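PDB 2VOS: folylpolyglutamate synthase protein FOLC from Mycobacterium tuberculosis, which probably catalyses the ATP-dependent addition of L-glutamate to dihydropteroate and of successive L-glutamates to tetrahydrofolate in folate biosynthesis. Local coordinates for residues R62-I67 / D169-E174; I108-K113 / A161-A166. One frame throughout, in Å; residues are numbered along the deposited sequence.

Contact 1 of 2, residues R62-I67 / D169-E174. With CO (cobalt (II) ion), chain E.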
ATOM      1  N   ARG A  62     -22.377  -6.047  -1.177  1.00 39.97           N
ATOM      2  CA  ARG A  62     -22.951  -6.685   0.011  1.00 40.28           C
ATOM      3  C   ARG A  62     -23.128  -8.198  -0.146  1.00 40.38           C
ATOM      4  O   ARG A  62     -23.692  -8.841   0.760  1.00 39.58           O
ATOM      5  CB  ARG A  62     -24.295  -6.014   0.401  1.00 40.96           C
ATOM      6  CG  ARG A  62     -24.041  -4.525   0.801  1.00 44.21           C
ATOM      7  CD  ARG A  62     -25.194  -3.851   1.544  1.00 57.75           C
ATOM      8  NE  ARG A  62     -24.845  -2.435   1.746  1.00 65.46           N
ATOM      9  CZ  ARG A  62     -24.107  -1.984   2.760  1.00 67.86           C
ATOM     10  NH1 ARG A  62     -23.815  -0.691   2.848  1.00 67.75           N
ATOM     11  NH2 ARG A  62     -23.681  -2.833   3.689  1.00 67.61           N
ATOM     12  N   SER A  63     -22.617  -8.786  -1.250  1.00 38.48           N
ATOM     13  CA  SER A  63     -22.894 -10.224  -1.495  1.00 37.55           C
ATOM     14  C   SER A  63     -21.692 -11.121  -1.092  1.00 36.44           C
ATOM     15  O   SER A  63     -21.779 -12.340  -1.258  1.00 38.78           O
ATOM     16  CB  SER A  63     -23.244 -10.490  -2.972  1.00 38.35           C
ATOM     17  OG  SER A  63     -22.145 -10.122  -3.857  1.00 39.83           O
ATOM     18  N   TYR A  64     -20.688 -10.559  -0.430  1.00 31.66           N
ATOM     19  CA  TYR A  64     -19.609 -11.345   0.149  1.00 30.78           C
ATOM     20  C   TYR A  64     -19.180 -10.510   1.318  1.00 30.30           C
ATOM     21  O   TYR A  64     -19.412  -9.303   1.356  1.00 31.65           O
ATOM     22  CB  TYR A  64     -18.424 -11.507  -0.851  1.00 29.51           C
ATOM     23  CG  TYR A  64     -18.242 -10.246  -1.712  1.00 27.52           C
ATOM     24  CD1 TYR A  64     -17.584  -9.115  -1.230  1.00 27.45           C
ATOM     25  CD2 TYR A  64     -18.759 -10.207  -2.979  1.00 26.29           C
ATOM     26  CE1 TYR A  64     -17.471  -7.950  -2.001  1.00 26.84           C
ATOM     27  CE2 TYR A  64     -18.640  -9.061  -3.787  1.00 27.77           C
ATOM     28  CZ  TYR A  64     -18.032  -7.956  -3.289  1.00 27.45           C
ATOM     29  OH  TYR A  64     -17.930  -6.901  -4.133  1.00 29.86           O
ATOM     30  N   PRO A  65     -18.553 -11.134   2.299  1.00 30.24           N
ATOM     31  CA  PRO A  65     -17.990 -10.399   3.442  1.00 30.03           C
ATOM     32  C   PRO A  65     -16.622  -9.858   3.059  1.00 30.87           C
ATOM     33  O   PRO A  65     -15.997 -10.433   2.134  1.00 30.84           O
ATOM     34  CB  PRO A  65     -17.809 -11.501   4.500  1.00 28.95           C
ATOM     35  CG  PRO A  65     -17.473 -12.700   3.672  1.00 28.78           C
ATOM     36  CD  PRO A  65     -18.418 -12.595   2.434  1.00 28.67           C
ATOM     37  N   SER A  66     -16.180  -8.776   3.701  1.00 30.50           N
ATOM     38  CA  SER A  66     -14.901  -8.131   3.381  1.00 30.73           C
ATOM     39  C   SER A  66     -14.070  -7.940   4.627  1.00 30.64           C
ATOM     40  O   SER A  66     -14.591  -7.820   5.745  1.00 29.76           O
ATOM     41  CB  SER A  66     -15.108  -6.688   2.822  1.00 32.10           C
ATOM     42  OG  SER A  66     -15.737  -6.657   1.523  1.00 31.38           O
ATOM     43  N   ILE A  67     -12.769  -7.828   4.424  1.00 29.04           N
ATOM     44  CA  ILE A  67     -11.879  -7.349   5.448  1.00 27.83           C
ATOM     45  C   ILE A  67     -11.322  -6.034   4.892  1.00 28.02           C
ATOM     46  O   ILE A  67     -10.802  -5.995   3.754  1.00 27.78           O
ATOM     47  CB  ILE A  67     -10.703  -8.372   5.637  1.00 27.85           C
ATOM     48  CG1 ILE A  67     -11.258  -9.738   6.094  1.00 29.95           C
ATOM     49  CG2 ILE A  67      -9.608  -7.834   6.584  1.00 25.92           C
ATOM     50  CD1 ILE A  67     -10.229 -10.886   5.864  1.00 30.21           C
ATOM     51  N   ASP A 169     -15.207 -15.757  -2.239  1.00 36.75           N
ATOM     52  CA  ASP A 169     -15.701 -16.089  -0.874  1.00 38.47           C
ATOM     53  C   ASP A 169     -15.460 -14.890   0.087  1.00 37.88           C
ATOM     54  O   ASP A 169     -16.240 -14.668   1.031  1.00 37.86           O
ATOM     55  CB  ASP A 169     -14.928 -17.298  -0.302  1.00 37.60           C
ATOM     56  CG  ASP A 169     -15.197 -18.535  -1.040  1.00 39.90           C
ATOM     57  OD1 ASP A 169     -16.361 -18.704  -1.426  1.00 35.30           O
ATOM     58  OD2 ASP A 169     -14.248 -19.347  -1.233  1.00 37.97           O
ATOM     59  N   VAL A 170     -14.381 -14.158  -0.134  1.00 38.81           N
ATOM     60  CA  VAL A 170     -13.971 -13.067   0.768  1.00 39.38           C
ATOM     61  C   VAL A 170     -13.303 -11.970  -0.028  1.00 39.74           C
ATOM     62  O   VAL A 170     -12.438 -12.227  -0.912  1.00 38.92           O
ATOM     63  CB  VAL A 170     -12.882 -13.524   1.830  1.00 41.96           C
ATOM     64  CG1 VAL A 170     -12.688 -12.392   2.875  1.00 42.56           C
ATOM     65  CG2 VAL A 170     -13.293 -14.881   2.522  1.00 44.27           C
ATOM     66  N   ALA A 171     -13.653 -10.722   0.271  1.00 38.21           N
ATOM     67  CA  ALA A 171     -12.944  -9.621  -0.397  1.00 38.23           C
ATOM     68  C   ALA A 171     -12.008  -8.933   0.598  1.00 38.56           C
ATOM     69  O   ALA A 171     -12.355  -8.766   1.796  1.00 39.72           O
ATOM     70  CB  ALA A 171     -13.914  -8.606  -0.967  1.00 35.33           C
ATOM     71  N   VAL A 172     -10.860  -8.482   0.102  1.00 37.87           N
ATOM     72  CA  VAL A 172      -9.930  -7.775   0.939  1.00 37.51           C
ATOM     73  C   VAL A 172      -9.827  -6.369   0.353  1.00 39.08           C
ATOM     74  O   VAL A 172      -9.453  -6.197  -0.834  1.00 38.74           O
ATOM     75  CB  VAL A 172      -8.496  -8.413   0.858  1.00 38.59           C
ATOM     76  CG1 VAL A 172      -7.570  -7.641   1.815  1.00 39.13           C
ATOM     77  CG2 VAL A 172      -8.565  -9.899   1.242  1.00 37.45           C
ATOM     78  N   VAL A 173     -10.190  -5.365   1.137  1.00 37.49           N
ATOM     79  CA  VAL A 173     -10.498  -4.075   0.520  1.00 38.20           C
ATOM     80  C   VAL A 173      -9.663  -2.991   1.164  1.00 39.63           C
ATOM     81  O   VAL A 173      -9.820  -2.697   2.371  1.00 40.61           O
ATOM     82  CB  VAL A 173     -11.977  -3.731   0.731  1.00 38.32           C
ATOM     83  CG1 VAL A 173     -12.267  -2.275   0.121  1.00 37.29           C
ATOM     84  CG2 VAL A 173     -12.874  -4.837   0.077  1.00 38.00           C
ATOM     85  N   GLU A 174      -8.776  -2.369   0.397  1.00 39.24           N
ATOM     86  CA  GLU A 174      -7.958  -1.311   0.947  1.00 39.58           C
ATOM     87  C   GLU A 174      -8.646   0.050   0.704  1.00 40.39           C
ATOM     88  O   GLU A 174      -9.097   0.328  -0.395  1.00 38.98           O
ATOM     89  CB  GLU A 174      -6.590  -1.291   0.256  1.00 40.11           C
ATOM     90  CG  GLU A 174      -5.735  -0.122   0.590  1.00 40.77           C
ATOM     91  CD  GLU A 174      -4.353  -0.164  -0.090  1.00 45.71           C
ATOM     92  OE1 GLU A 174      -4.046  -1.059  -0.903  1.00 45.86           O
ATOM     93  OE2 GLU A 174      -3.552   0.728   0.222  1.00 45.70           O
TER
HETATM   94 CO    CO E1493      -1.605   1.202  -0.584  1.00 28.96          CO
HETATM   95  O   HOH W   1      -1.940   3.316  -0.298  1.00 32.68           O
HETATM   96  O   HOH W   2       0.283   1.566  -1.439  1.00 33.04           O
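The Y64 ring leans obliquely against the small methyl of A171, its CD1 lying 3.7 Å from A171 CB. The flat E174 carboxylate lies at the other end of the contact and meets the cobalt ion with one oxygen, OE2 at 2.2 Å, while OE1 stays 3.3 Å from the ion. To put Y64 there, CG takes the crowded position between backbone N and carbonyl carbon (chi1 35°), and its buried OH is satisfied by F160 O. P65 has no N-H to give: its CD lies 3.3 Å from D169 O, so that ladder bond is absent.

Two parallel strands then pair. A171 N donates to P65 O almost straight (170°). I67 N donates to A171 O at 2.8 Å, and V173 N binds I67 O, also 2.8 Å. Alanine suits position A171, where S66 OG comes to 3.6 Å from A171 CB and the Y64 ring leaves little room. I67 and V170 lie on the face covered by helices 75-88 and 296-312, where their side chains cross obliquely through CD1 and CG1. E174, with CG anti to the backbone N (chi1 171°) and the chain extended, carries its carboxylate to the metal, which T76 and S98 O also bind. Such a pairing, of the strand entering the phosphate-binding loop with one ending in a metal-binding acid, is characteristic of the P-loop NTPase fold of Mur ligase middle domains.

Contact 2 of 2, residues I108-K113 / A161-A166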
ATOM      1  N   ILE A 108      -7.393  -4.691  -9.093  1.00 27.08           N
ATOM      2  CA  ILE A 108      -8.438  -5.706  -8.898  1.00 26.11           C
ATOM      3  C   ILE A 108      -7.829  -7.064  -9.120  1.00 26.33           C
ATOM      4  O   ILE A 108      -7.452  -7.398 -10.246  1.00 24.97           O
ATOM      5  CB  ILE A 108      -9.618  -5.503  -9.908  1.00 26.50           C
ATOM      6  CG1 ILE A 108     -10.084  -4.030  -9.870  1.00 28.59           C
ATOM      7  CG2 ILE A 108     -10.763  -6.569  -9.671  1.00 24.83           C
ATOM      8  CD1 ILE A 108     -11.066  -3.609 -11.025  1.00 27.10           C
ATOM      9  N   SER A 109      -7.732  -7.851  -8.049  1.00 25.93           N
ATOM     10  CA  SER A 109      -7.128  -9.148  -8.093  1.00 26.63           C
ATOM     11  C   SER A 109      -8.136 -10.171  -7.662  1.00 27.05           C
ATOM     12  O   SER A 109      -8.964  -9.893  -6.788  1.00 27.88           O
ATOM     13  CB  SER A 109      -5.924  -9.223  -7.140  1.00 27.07           C
ATOM     14  OG  SER A 109      -4.917  -8.279  -7.568  1.00 32.42           O
ATOM     15  N   ILE A 110      -8.083 -11.334  -8.289  1.00 26.15           N
ATOM     16  CA  ILE A 110      -8.936 -12.510  -7.885  1.00 28.25           C
ATOM     17  C   ILE A 110      -7.974 -13.675  -7.744  1.00 27.25           C
ATOM     18  O   ILE A 110      -7.073 -13.795  -8.602  1.00 26.67           O
ATOM     19  CB  ILE A 110      -9.966 -12.884  -9.009  1.00 28.10           C
ATOM     20  CG1 ILE A 110     -10.896 -11.685  -9.348  1.00 31.61           C
ATOM     21  CG2 ILE A 110     -10.753 -14.213  -8.612  1.00 28.84           C
ATOM     22  CD1 ILE A 110     -11.795 -11.317  -8.247  1.00 34.19           C
ATOM     23  N   ASP A 111      -8.099 -14.434  -6.656  1.00 27.78           N
ATOM     24  CA  ASP A 111      -7.284 -15.606  -6.391  1.00 29.73           C
ATOM     25  C   ASP A 111      -5.832 -15.191  -6.245  1.00 30.09           C
ATOM     26  O   ASP A 111      -4.966 -15.965  -6.603  1.00 28.73           O
ATOM     27  CB  ASP A 111      -7.363 -16.611  -7.558  1.00 31.54           C
ATOM     28  CG  ASP A 111      -8.791 -17.158  -7.780  1.00 37.37           C
ATOM     29  OD1 ASP A 111      -9.415 -17.615  -6.784  1.00 34.35           O
ATOM     30  OD2 ASP A 111      -9.267 -17.151  -8.954  1.00 41.23           O
ATOM     31  N   GLY A 112      -5.552 -13.967  -5.780  1.00 29.30           N
ATOM     32  CA  GLY A 112      -4.162 -13.548  -5.519  1.00 28.62           C
ATOM     33  C   GLY A 112      -3.423 -12.985  -6.732  1.00 29.27           C
ATOM     34  O   GLY A 112      -2.248 -12.730  -6.646  1.00 30.35           O
ATOM     35  N   LYS A 113      -4.104 -12.810  -7.858  1.00 27.73           N
ATOM     36  CA  LYS A 113      -3.485 -12.331  -9.106  1.00 28.76           C
ATOM     37  C   LYS A 113      -4.296 -11.201  -9.745  1.00 27.43           C
ATOM     38  O   LYS A 113      -5.508 -11.250  -9.753  1.00 27.89           O
ATOM     39  CB  LYS A 113      -3.411 -13.466 -10.169  1.00 30.23           C
ATOM     40  CG  LYS A 113      -2.533 -14.673  -9.707  1.00 34.90           C
ATOM     41  CD  LYS A 113      -2.856 -15.912 -10.589  1.00 44.73           C
ATOM     42  N   ALA A 161     -18.003  -5.092  -8.435  1.00 41.08           N
ATOM     43  CA  ALA A 161     -18.752  -5.851  -9.494  1.00 40.99           C
ATOM     44  C   ALA A 161     -17.957  -7.109  -9.858  1.00 40.85           C
ATOM     45  O   ALA A 161     -18.495  -8.221 -10.005  1.00 40.58           O
ATOM     46  CB  ALA A 161     -18.910  -4.957 -10.734  1.00 41.18           C
ATOM     47  N   ALA A 162     -16.653  -6.941 -10.040  1.00 38.52           N
ATOM     48  CA  ALA A 162     -15.834  -8.065 -10.474  1.00 37.28           C
ATOM     49  C   ALA A 162     -15.840  -9.131  -9.365  1.00 38.03           C
ATOM     50  O   ALA A 162     -15.786 -10.352  -9.652  1.00 37.89           O
ATOM     51  CB  ALA A 162     -14.390  -7.585 -10.721  1.00 38.27           C
ATOM     52  N   PHE A 163     -15.872  -8.717  -8.096  1.00 37.59           N
ATOM     53  CA  PHE A 163     -15.836  -9.720  -7.030  1.00 39.51           C
ATOM     54  C   PHE A 163     -17.127 -10.544  -7.058  1.00 39.32           C
ATOM     55  O   PHE A 163     -17.106 -11.738  -6.735  1.00 39.68           O
ATOM     56  CB  PHE A 163     -15.667  -9.085  -5.625  1.00 38.83           C
ATOM     57  CG  PHE A 163     -14.346  -8.347  -5.448  1.00 40.79           C
ATOM     58  CD1 PHE A 163     -13.257  -8.632  -6.290  1.00 40.51           C
ATOM     59  CD2 PHE A 163     -14.208  -7.367  -4.450  1.00 40.42           C
ATOM     60  CE1 PHE A 163     -12.039  -7.950  -6.100  1.00 39.18           C
ATOM     61  CE2 PHE A 163     -13.001  -6.691  -4.240  1.00 35.99           C
ATOM     62  CZ  PHE A 163     -11.926  -6.966  -5.070  1.00 37.13           C
ATOM     63  N   ALA A 164     -18.247  -9.888  -7.367  1.00 40.54           N
ATOM     64  CA  ALA A 164     -19.540 -10.608  -7.473  1.00 40.44           C
ATOM     65  C   ALA A 164     -19.611 -11.476  -8.765  1.00 39.87           C
ATOM     66  O   ALA A 164     -20.216 -12.552  -8.754  1.00 39.00           O
ATOM     67  CB  ALA A 164     -20.721  -9.599  -7.408  1.00 39.53           C
ATOM     68  N   ASP A 165     -19.036 -10.979  -9.870  1.00 39.55           N
ATOM     69  CA  ASP A 165     -18.914 -11.738 -11.135  1.00 40.84           C
ATOM     70  C   ASP A 165     -18.128 -13.006 -10.982  1.00 39.93           C
ATOM     71  O   ASP A 165     -18.383 -13.968 -11.704  1.00 39.24           O
ATOM     72  CB  ASP A 165     -18.160 -10.901 -12.205  1.00 41.61           C
ATOM     73  CG  ASP A 165     -18.986  -9.717 -12.725  1.00 49.65           C
ATOM     74  OD1 ASP A 165     -20.239  -9.719 -12.581  1.00 55.81           O
ATOM     75  OD2 ASP A 165     -18.376  -8.777 -13.295  1.00 49.99           O
ATOM     76  N   ALA A 166     -17.127 -13.015 -10.075  1.00 39.60           N
ATOM     77  CA  ALA A 166     -16.154 -14.138 -10.050  1.00 39.16           C
ATOM     78  C   ALA A 166     -16.768 -15.518  -9.766  1.00 38.80           C
ATOM     79  O   ALA A 166     -16.512 -16.485 -10.535  1.00 40.49           O
ATOM     80  CB  ALA A 166     -14.970 -13.845  -9.068  1.00 39.37           C
TER
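Strand 108-110 runs nearly parallel to helix 161-165, the axes 9.4 Å apart and inclined by 15°, and no hydrogen bond joins the two. This is helix-on-sheet packing of the alpha/beta domain of the Mur ligase family, with the strand leading into a beta-hairpin whose type I' turn spans I110 to K113. I110 and K113 are a hydrogen-bonded antiparallel pair that bonds both ways, I110 N to K113 O at 3.0 Å and K113 N to I110 O. D111 and G112 have positive phi; at G112 a beta carbon would crowd the carbonyl O of D111, so glycine fits. The D111 carboxylate forms a salt bridge to R92.

Alternation along the strand sets the side chains: I108 and I110 point to the helix, and S109 between them points away. Branched isoleucine suits a strand and offers separate methyls. I108 holds CG2 anti to its backbone N and presents it to the helix, 3.9 Å from A162 CB; the small alanine lets the helix lie close. A162 also touches T123 of helix 117-140. F163 leaves the helix with CG anti to the carbonyl carbon (chi1 -64°), and its ring reaches towards the strand, where I108 CG2 lies 4.0 Å from F163 CE1 and the two side chains cross obliquely. S109 O comes to 3.7 Å from F163 CE1. I110 is bent at its end (chi2 -67°), so that its CD1 lies at the edge of the F163 ring, close to the ring plane and 3.6 Å from F163 CD1, while A166 CB sits 4.1 Å from that same I110 CD1.

In the fold
From the N terminus, 62-67 leads into strand 66-70 and helix 75-88, after which strand 93-96 brings the chain to the hairpin of 108-113. Helices 117-140 and 151-165 follow, and contact 2 closes this shorter loop when the second of them packs on strand 108-110. A short turn then starts strand 170-174, which pairs with 66-67 in contact 1 and closes the longer loop, so the smaller one lies wholly within it. Both contacts belong to one mixed sheet and touch mainly through F163: its CD2 is 3.7 Å from A171 CB, and its CB 3.5 Å from Y64 OH. Helix 151-165 thereby ties the sheet's antiparallel margin to its parallel centre.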